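USP37 protein (Homo sapiens, PDB 3U12) probably removes ubiquitin from conjugated proteins as a thiol-dependent deubiquitinase, of which this chain is the N-terminal pleckstrin homology domain. Local coordinates at residues A[43-48]-A[112-117]; A[55-58]-A[63-66]; A[87-92]-A[97-102]. All coordinates share one frame; numbering follows the deposited sequence. Where two conformers were deposited one is given.

Contact 1: A[43-48]-A[112-117]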
loop_
_atom_site.group_PDB
_atom_site.type_symbol
_atom_site.label_atom_id
_atom_site.label_comp_id
_atom_site.label_asym_id
_atom_site.label_seq_id
_atom_site.Cartn_x
_atom_site.Cartn_y
_atom_site.Cartn_z
ATOM N N PHE A 43 -0.644 -5.006 3.271
ATOM C CA PHE A 43 -1.234 -4.475 2.048
ATOM C C PHE A 43 -1.402 -5.707 1.149
ATOM O O PHE A 43 -0.437 -6.442 0.950
ATOM C CB PHE A 43 -0.300 -3.493 1.333
ATOM C CG PHE A 43 -0.197 -2.101 1.914
ATOM C CD1 PHE A 43 -1.001 -1.709 2.982
ATOM C CD2 PHE A 43 0.686 -1.171 1.377
ATOM C CE1 PHE A 43 -0.875 -0.424 3.536
ATOM C CE2 PHE A 43 0.781 0.117 1.912
ATOM C CZ PHE A 43 0.034 0.467 3.005
ATOM N N GLU A 44 -2.596 -5.932 0.609
ATOM C CA GLU A 44 -2.836 -7.088 -0.270
ATOM C C GLU A 44 -3.523 -6.583 -1.525
ATOM O O GLU A 44 -4.475 -5.806 -1.423
ATOM C CB GLU A 44 -3.776 -8.082 0.435
ATOM C CG GLU A 44 -4.068 -9.359 -0.340
ATOM C CD GLU A 44 -4.954 -10.359 0.381
ATOM O OE1 GLU A 44 -5.933 -9.936 1.031
ATOM O OE2 GLU A 44 -4.703 -11.576 0.247
ATOM N N ILE A 45 -3.104 -7.079 -2.692
ATOM C CA ILE A 45 -3.778 -6.682 -3.919
ATOM C C ILE A 45 -5.011 -7.581 -4.127
ATOM O O ILE A 45 -4.899 -8.808 -4.020
ATOM C CB ILE A 45 -2.820 -6.766 -5.139
ATOM C CG1 ILE A 45 -1.629 -5.745 -5.044
ATOM C CG2 ILE A 45 -3.585 -6.608 -6.468
ATOM C CD1 ILE A 45 -2.018 -4.223 -4.856
ATOM N N VAL A 46 -6.158 -6.972 -4.492
ATOM C CA VAL A 46 -7.373 -7.719 -4.860
ATOM C C VAL A 46 -7.889 -7.187 -6.216
ATOM O O VAL A 46 -7.472 -6.122 -6.624
ATOM C CB VAL A 46 -8.498 -7.702 -3.780
ATOM C CG1 VAL A 46 -8.033 -8.358 -2.480
ATOM C CG2 VAL A 46 -9.029 -6.287 -3.544
ATOM N N GLU A 47 -8.827 -7.881 -6.865
ATOM C CA GLU A 47 -9.360 -7.396 -8.140
ATOM C C GLU A 47 -10.723 -7.934 -8.480
ATOM O O GLU A 47 -11.178 -8.934 -7.916
ATOM C CB GLU A 47 -8.389 -7.708 -9.312
ATOM C CG GLU A 47 -8.351 -9.163 -9.744
ATOM C CD GLU A 47 -7.221 -9.549 -10.687
ATOM O OE1 GLU A 47 -6.583 -8.648 -11.281
ATOM O OE2 GLU A 47 -6.968 -10.767 -10.818
ATOM N N LYS A 48 -11.357 -7.275 -9.453
ATOM C CA LYS A 48 -12.630 -7.683 -10.071
ATOM C C LYS A 48 -12.712 -7.003 -11.429
ATOM O O LYS A 48 -12.507 -5.791 -11.506
ATOM C CB LYS A 48 -13.852 -7.321 -9.218
ATOM C CG LYS A 48 -15.108 -8.146 -9.569
ATOM C CD LYS A 48 -14.937 -9.660 -9.308
ATOM C CE LYS A 48 -16.018 -10.497 -9.943
ATOM N NZ LYS A 48 -15.551 -11.892 -10.180
ATOM N N ARG A 112 6.132 -2.053 -5.737
ATOM C CA ARG A 112 6.309 -0.781 -6.457
ATOM C C ARG A 112 6.190 -0.987 -7.980
ATOM O O ARG A 112 5.496 -0.211 -8.641
ATOM C CB ARG A 112 7.665 -0.134 -6.126
ATOM C CG ARG A 112 7.780 1.324 -6.597
ATOM C CD ARG A 112 8.636 1.491 -7.842
ATOM N NE ARG A 112 10.052 1.641 -7.514
ATOM C CZ ARG A 112 10.937 0.652 -7.532
ATOM N NH1 ARG A 112 12.205 0.882 -7.218
ATOM N NH2 ARG A 112 10.565 -0.577 -7.872
ATOM N N LEU A 113 6.848 -2.034 -8.516
ATOM C CA LEU A 113 6.796 -2.371 -9.939
ATOM C C LEU A 113 5.339 -2.639 -10.357
ATOM O O LEU A 113 4.874 -2.057 -11.330
ATOM C CB LEU A 113 7.684 -3.600 -10.216
ATOM C CG LEU A 113 7.830 -4.060 -11.649
ATOM C CD1 LEU A 113 8.410 -2.976 -12.497
ATOM C CD2 LEU A 113 8.759 -5.247 -11.724
ATOM N N PHE A 114 4.597 -3.411 -9.541
ATOM C CA PHE A 114 3.202 -3.692 -9.813
ATOM C C PHE A 114 2.367 -2.408 -9.765
ATOM O O PHE A 114 1.519 -2.185 -10.645
ATOM C CB PHE A 114 2.638 -4.758 -8.849
ATOM C CG PHE A 114 1.171 -5.031 -9.094
ATOM C CD1 PHE A 114 0.764 -5.843 -10.145
ATOM C CD2 PHE A 114 0.193 -4.437 -8.299
ATOM C CE1 PHE A 114 -0.597 -6.081 -10.381
ATOM C CE2 PHE A 114 -1.161 -4.673 -8.540
ATOM C CZ PHE A 114 -1.543 -5.470 -9.599
ATOM N N LEU A 115 2.613 -1.562 -8.753
ATOM C CA LEU A 115 1.847 -0.325 -8.598
ATOM C C LEU A 115 2.125 0.643 -9.742
ATOM O O LEU A 115 1.209 1.322 -10.204
ATOM C CB LEU A 115 2.122 0.334 -7.231
ATOM C CG LEU A 115 1.581 -0.427 -6.020
ATOM C CD1 LEU A 115 2.150 0.175 -4.721
ATOM C CD2 LEU A 115 0.021 -0.460 -6.020
ATOM N N ASP A 116 3.383 0.678 -10.218
ATOM C CA ASP A 116 3.769 1.492 -11.372
ATOM C C ASP A 116 3.021 1.010 -12.638
ATOM O O ASP A 116 2.483 1.844 -13.376
ATOM C CB ASP A 116 5.296 1.455 -11.578
ATOM C CG ASP A 116 5.819 2.471 -12.583
ATOM O OD1 ASP A 116 5.101 3.476 -12.852
ATOM O OD2 ASP A 116 6.962 2.294 -13.063
ATOM N N ALA A 117 2.980 -0.328 -12.874
ATOM C CA ALA A 117 2.265 -0.918 -14.013
ATOM C C ALA A 117 0.724 -0.578 -13.963
ATOM O O ALA A 117 0.150 -0.213 -14.982
ATOM C CB ALA A 117 2.489 -2.416 -14.047
#
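Ile45 of the strand segment 43-48 faces Phe114 of the helix segment 112-117, their CA atoms 9.6 Å apart, with no hydrogen bond between the two backbones. Side chains therefore bridge the gap. The branched head of Ile45 gathers round one corner of the Phe114 ring. Phe114 CE2 lies 3.7 Å from Ile45 CG1 and 3.7 Å from Ile45 CG2. The chain end, Ile45 CD1, is hardly farther, at 3.8 Å from Phe114 CE2. Ile45 CG2 also reaches the outermost ring atom, Phe114 CZ, at 3.9 Å. The approach to the ring is oblique, neither a flat stack nor a clear edge contact. With CG opposite the backbone N (chi1 178°), the Phe114 side chain extends from the helix to the strand. The second torsion of Ile45 is bent (chi2 -55°), which keeps CD1 beside the same ring corner. Leu115 adds a looser apolar touch: its CD2 comes within 4.4 Å of Ile45 CD1. The contact is small and purely apolar. Leu115 is buried, whereas Ile45 and Phe114 remain partly exposed. Leu20 packs on both Ile45 and Phe114 and also shares a backbone hydrogen bond with Ile45. Leu69 likewise touches both Ile45 and Leu115. Ile45 rests further on Val52 and Leu54 of strand 51-58, and Leu115 on Ile73 and Val76 of strand 73-80. Helix 105-119 is the C-terminal helix of the pleckstrin homology fold, and here it packs against strands from both halves of the curled sheet.

Contact 2: A[55-58]-A[63-66]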
loop_
_atom_site.group_PDB
_atom_site.type_symbol
_atom_site.label_atom_id
_atom_site.label_comp_id
_atom_site.label_asym_id
_atom_site.label_seq_id
_atom_site.Cartn_x
_atom_site.Cartn_y
_atom_site.Cartn_z
ATOM N N VAL A 55 -6.224 -3.885 -0.163
ATOM C CA VAL A 55 -6.846 -4.139 1.128
ATOM C C VAL A 55 -5.798 -3.948 2.214
ATOM O O VAL A 55 -4.700 -4.509 2.131
ATOM C CB VAL A 55 -7.492 -5.538 1.244
ATOM C CG1 VAL A 55 -8.236 -5.681 2.576
ATOM C CG2 VAL A 55 -8.449 -5.785 0.096
ATOM N N VAL A 56 -6.172 -3.202 3.257
ATOM C CA VAL A 56 -5.333 -2.979 4.431
ATOM C C VAL A 56 -5.901 -3.841 5.564
ATOM O O VAL A 56 -7.007 -3.591 6.039
ATOM C CB VAL A 56 -5.273 -1.477 4.821
ATOM C CG1 VAL A 56 -4.480 -1.274 6.120
ATOM C CG2 VAL A 56 -4.690 -0.635 3.681
ATOM N N HIS A 57 -5.153 -4.861 5.975
ATOM C CA HIS A 57 -5.550 -5.736 7.093
ATOM C C HIS A 57 -4.625 -5.400 8.256
ATOM O O HIS A 57 -3.407 -5.245 8.061
ATOM C CB HIS A 57 -5.288 -7.217 6.763
ATOM C CG HIS A 57 -6.158 -7.834 5.717
ATOM N ND1 HIS A 57 -5.738 -7.925 4.404
ATOM C CD2 HIS A 57 -7.290 -8.563 5.864
ATOM C CE1 HIS A 57 -6.654 -8.645 3.781
ATOM N NE2 HIS A 57 -7.623 -9.041 4.624
ATOM N N TYR A 58 -5.174 -5.324 9.455
ATOM C CA TYR A 58 -4.375 -5.093 10.649
ATOM C C TYR A 58 -4.329 -6.363 11.459
ATOM O O TYR A 58 -5.306 -7.115 11.475
ATOM C CB TYR A 58 -4.939 -3.948 11.495
ATOM C CG TYR A 58 -4.848 -2.600 10.815
ATOM C CD1 TYR A 58 -3.614 -2.056 10.460
ATOM C CD2 TYR A 58 -5.990 -1.834 10.585
ATOM C CE1 TYR A 58 -3.526 -0.818 9.832
ATOM C CE2 TYR A 58 -5.912 -0.589 9.966
ATOM C CZ TYR A 58 -4.673 -0.071 9.623
ATOM O OH TYR A 58 -4.595 1.145 8.997
ATOM N N ILE A 63 -12.715 -4.692 10.608
ATOM C CA ILE A 63 -13.071 -4.853 9.189
ATOM C C ILE A 63 -11.990 -4.187 8.308
ATOM O O ILE A 63 -11.780 -2.977 8.433
ATOM C CB ILE A 63 -14.494 -4.307 8.884
ATOM C CG1 ILE A 63 -15.567 -5.110 9.668
ATOM C CG2 ILE A 63 -14.786 -4.373 7.353
ATOM C CD1 ILE A 63 -16.818 -4.324 10.029
ATOM N N PRO A 64 -11.325 -4.932 7.399
ATOM C CA PRO A 64 -10.312 -4.299 6.532
ATOM C C PRO A 64 -10.893 -3.210 5.641
ATOM O O PRO A 64 -12.013 -3.327 5.179
ATOM C CB PRO A 64 -9.805 -5.473 5.657
ATOM C CG PRO A 64 -10.108 -6.693 6.439
ATOM C CD PRO A 64 -11.419 -6.381 7.143
ATOM N N ARG A 65 -10.114 -2.176 5.378
ATOM C CA ARG A 65 -10.506 -1.078 4.496
ATOM C C ARG A 65 -9.878 -1.289 3.144
ATOM O O ARG A 65 -8.756 -1.837 3.039
ATOM C CB ARG A 65 -10.115 0.295 5.070
ATOM C CG ARG A 65 -10.799 0.583 6.400
ATOM C CD ARG A 65 -11.277 2.013 6.536
ATOM N NE ARG A 65 -12.392 2.106 7.481
ATOM C CZ ARG A 65 -13.660 2.356 7.150
ATOM N NH1 ARG A 65 -13.994 2.571 5.882
ATOM N NH2 ARG A 65 -14.596 2.419 8.086
ATOM N N ILE A 66 -10.576 -0.853 2.099
ATOM C CA ILE A 66 -10.115 -1.010 0.729
ATOM C C ILE A 66 -9.963 0.344 0.021
ATOM O O ILE A 66 -10.798 1.233 0.170
ATOM C CB ILE A 66 -11.019 -2.008 -0.034
ATOM C CG1 ILE A 66 -10.572 -2.178 -1.489
ATOM C CG2 ILE A 66 -12.512 -1.661 0.047
ATOM C CD1 ILE A 66 -10.979 -3.414 -2.054
HETATM O O HOH W 1 -7.931 -1.379 7.358
#
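Pro64 packs against Val55 and His57, whose side chains project to the same side of strand 51-58 and touch each other. Pro64 CB lies only 3.5 Å from Val55 CG1, tighter than usual for two carbons. The next ring atom, Pro64 CG, is 3.4 Å from His57 CD2, while Pro64 CB lies over a face of the imidazole. Val55 CG1 also sits above the plane of that ring, displaced toward its rim. The first torsion of His57 places its ring opposite the carbonyl carbon (chi1 -69°), where it can meet both apolar neighbours. Val55 and Ile66 form a non-hydrogen-bonded pair, and Val55 CG2 meets Ile66 CD1 at 4.1 Å on the face that also carries His57. Val56 and Arg65 point to the other side of the sheet and form an antiparallel hydrogen-bonded pair. Val56 N donates to Arg65 O at 2.9 Å, in a nearly straight bond. The return bond, Arg65 N to Val56 O, is weak, being long (3.5 Å) and bent. A water bridges the same two atoms of this rung near the turn, giving a hydrogen to Val56 O at 2.7 Å and accepting one from Arg65 N at 3.1 Å. The Arg65 side chain leads away from Val56, and its NH1 bonds to Gln32 OE1. The arrangement is a beta hairpin, strands 51-58 and 65-68, within the antiparallel sheet of the pleckstrin homology fold.

Contact 3: A[87-92]-A[97-102]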
loop_
_atom_site.group_PDB
_atom_site.type_symbol
_atom_site.label_atom_id
_atom_site.label_comp_id
_atom_site.label_asym_id
_atom_site.label_seq_id
_atom_site.Cartn_x
_atom_site.Cartn_y
_atom_site.Cartn_z
ATOM N N ARG A 87 10.667 1.359 2.997
ATOM C CA ARG A 87 9.396 1.975 3.322
ATOM C C ARG A 87 8.758 2.301 1.999
ATOM O O ARG A 87 9.400 2.906 1.139
ATOM C CB ARG A 87 9.569 3.244 4.168
ATOM C CG ARG A 87 8.227 3.759 4.703
ATOM C CD ARG A 87 8.370 5.048 5.492
ATOM N NE ARG A 87 8.895 4.817 6.837
ATOM C CZ ARG A 87 8.894 5.721 7.811
ATOM N NH1 ARG A 87 8.377 6.928 7.608
ATOM N NH2 ARG A 87 9.388 5.420 9.003
ATOM N N LEU A 88 7.522 1.868 1.816
ATOM C CA LEU A 88 6.789 2.114 0.587
ATOM C C LEU A 88 5.717 3.147 0.873
ATOM O O LEU A 88 4.914 2.967 1.788
ATOM C CB LEU A 88 6.181 0.793 0.058
ATOM C CG LEU A 88 5.473 0.868 -1.296
ATOM C CD1 LEU A 88 5.710 -0.408 -2.099
ATOM C CD2 LEU A 88 3.957 1.107 -1.108
HETATM N N MSE A 89 5.682 4.202 0.070
HETATM C CA MSE A 89 4.710 5.281 0.248
HETATM C C MSE A 89 3.898 5.465 -1.018
HETATM O O MSE A 89 4.434 5.746 -2.088
HETATM C CB MSE A 89 5.426 6.574 0.676
HETATM C CG MSE A 89 5.998 6.462 2.071
HETATM SE SE MSE A 89 7.468 7.650 2.367
HETATM C CE MSE A 89 7.082 8.142 4.195
ATOM N N LEU A 90 2.624 5.196 -0.895
ATOM C CA LEU A 90 1.652 5.252 -1.974
ATOM C C LEU A 90 0.715 6.433 -1.777
ATOM O O LEU A 90 -0.025 6.464 -0.793
ATOM C CB LEU A 90 0.846 3.941 -1.957
ATOM C CG LEU A 90 -0.339 3.800 -2.923
ATOM C CD1 LEU A 90 0.103 3.865 -4.379
ATOM C CD2 LEU A 90 -1.095 2.504 -2.654
ATOM N N THR A 91 0.716 7.368 -2.737
ATOM C CA THR A 91 -0.223 8.482 -2.753
ATOM C C THR A 91 -1.259 8.184 -3.833
ATOM O O THR A 91 -0.905 7.849 -4.969
ATOM C CB THR A 91 0.473 9.826 -2.960
ATOM O OG1 THR A 91 1.596 9.923 -2.085
ATOM C CG2 THR A 91 -0.467 11.018 -2.750
ATOM N N LEU A 92 -2.533 8.327 -3.484
ATOM C CA LEU A 92 -3.640 8.137 -4.417
ATOM C C LEU A 92 -4.093 9.473 -4.991
ATOM O O LEU A 92 -3.721 10.498 -4.443
ATOM C CB LEU A 92 -4.805 7.396 -3.720
ATOM C CG LEU A 92 -4.437 5.998 -3.154
ATOM C CD1 LEU A 92 -5.642 5.346 -2.452
ATOM C CD2 LEU A 92 -3.833 5.102 -4.237
ATOM N N PHE A 97 -2.837 8.908 1.553
ATOM C CA PHE A 97 -1.424 8.578 1.670
ATOM C C PHE A 97 -1.314 7.331 2.531
ATOM O O PHE A 97 -1.747 7.342 3.683
ATOM C CB PHE A 97 -0.672 9.731 2.324
ATOM C CG PHE A 97 0.828 9.554 2.386
ATOM C CD1 PHE A 97 1.592 9.534 1.226
ATOM C CD2 PHE A 97 1.480 9.447 3.610
ATOM C CE1 PHE A 97 2.979 9.380 1.286
ATOM C CE2 PHE A 97 2.872 9.322 3.671
ATOM C CZ PHE A 97 3.612 9.302 2.510
ATOM N N LEU A 98 -0.767 6.259 1.960
ATOM C CA LEU A 98 -0.592 4.972 2.625
ATOM C C LEU A 98 0.871 4.655 2.743
ATOM O O LEU A 98 1.584 4.632 1.732
ATOM C CB LEU A 98 -1.291 3.841 1.847
ATOM C CG LEU A 98 -2.837 3.850 1.836
ATOM C CD1 LEU A 98 -3.386 4.828 0.809
ATOM C CD2 LEU A 98 -3.368 2.493 1.488
ATOM N N SER A 99 1.316 4.377 3.965
ATOM C CA SER A 99 2.704 4.021 4.223
ATOM C C SER A 99 2.827 2.658 4.878
ATOM O O SER A 99 2.001 2.281 5.709
ATOM C CB SER A 99 3.377 5.084 5.079
ATOM O OG SER A 99 3.508 6.267 4.317
ATOM N N ILE A 100 3.854 1.914 4.476
ATOM C CA ILE A 100 4.149 0.596 5.038
ATOM C C ILE A 100 5.657 0.547 5.220
ATOM O O ILE A 100 6.414 0.870 4.296
ATOM C CB ILE A 100 3.541 -0.599 4.251
ATOM C CG1 ILE A 100 3.765 -1.944 5.026
ATOM C CG2 ILE A 100 4.068 -0.662 2.812
ATOM C CD1 ILE A 100 2.908 -3.158 4.565
ATOM N N ASP A 101 6.081 0.247 6.445
ATOM C CA ASP A 101 7.489 0.302 6.814
ATOM C C ASP A 101 8.100 -1.076 7.052
ATOM O O ASP A 101 7.369 -2.063 7.147
ATOM C CB ASP A 101 7.624 1.188 8.068
ATOM C CG ASP A 101 9.025 1.737 8.284
ATOM O OD1 ASP A 101 9.763 1.895 7.288
ATOM O OD2 ASP A 101 9.388 1.984 9.446
ATOM N N LYS A 102 9.452 -1.142 7.101
ATOM C CA LYS A 102 10.232 -2.347 7.392
ATOM C C LYS A 102 9.869 -3.550 6.485
ATOM O O LYS A 102 9.865 -4.697 6.935
ATOM C CB LYS A 102 10.080 -2.717 8.892
ATOM C CG LYS A 102 10.617 -1.654 9.848
ATOM C CD LYS A 102 10.354 -2.031 11.307
ATOM C CE LYS A 102 10.802 -0.970 12.286
ATOM N NZ LYS A 102 12.283 -0.825 12.332
#
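Strands 87-92 and 97-101 run antiparallel, with Leu88 opposite Ile100 and Leu90 opposite Leu98. Their axes come within 4.8 Å and their directions differ by 168°. Each of these two pairs is joined by two backbone hydrogen bonds, one in each direction. Those between Leu90 and Leu98, from N to O both ways, are 2.9 Å long. On their side of the sheet the aliphatic groups meet, Leu88 CB lying 3.8 Å from Ile100 CG2. Farther along, Leu92 CD1 touches Leu98 CD1. The other side carries Met89, Thr91, Phe97 and Ser99. The first torsion of Phe97 swings its ring back over the neighbouring strand (chi1 -175°). There the selenomethionine Met89 approaches it obliquely, with CG 3.7 Å from Phe97 CZ. Ser99 OG lies 3.4 Å from Met89 CG, buried and with no hydrogen-bonding partner in the model, though this is doubtful because Ser99 has two conformers. Thr91 OG1 lies at the ring edge, in its plane, 3.3 Å from Phe97 CD1. The hydroxyl's hydrogen bond goes to Asn75 OD1. Arg87 and Asp101 close the row with a salt bridge. Arg87 NE points straight at Asp101 OD1, 3.1 Å away, within the guanidinium plane. The carboxylate is turned almost perpendicular, 89° from the guanidinium, and OD1 is met from above its plane. A second bond, Arg87 NH2 to Asp101 OD2, is weak. Ser81 OG also binds Asp101 OD1, which helps fix the acid. Strand 85-92 pairs on its other side with strand 73-80, and strand 97-104 with strand 25-30, while Leu90 and Leu98 turn inward onto Leu54 of strand 51-58 in the core between the two halves of the sheet.

In the fold
The three contacts are parts of one curled antiparallel sheet and its C-terminal helix. Contacts 2 and 3 are both nested within the chain loop closed by contact 1. Contacts 1 and 2 have centres about 15 Å apart and share neighbouring strands: Val55 N lies 2.9 Å from Glu44 O, a probable hydrogen bond. Contacts 1 and 3, their centres about 13 Å apart, meet in the core, where Phe43 CE2 is 3.5 Å from Ile100 CG2. Contacts 2 and 3 are about 14 Å apart between centres and touch through Val56 CG2 and Leu98 CD2 at 4.0 Å. Beside contact 3, an acetate, probably from the crystallisation liquor, lies about 3 Å from the side chain of Asp101.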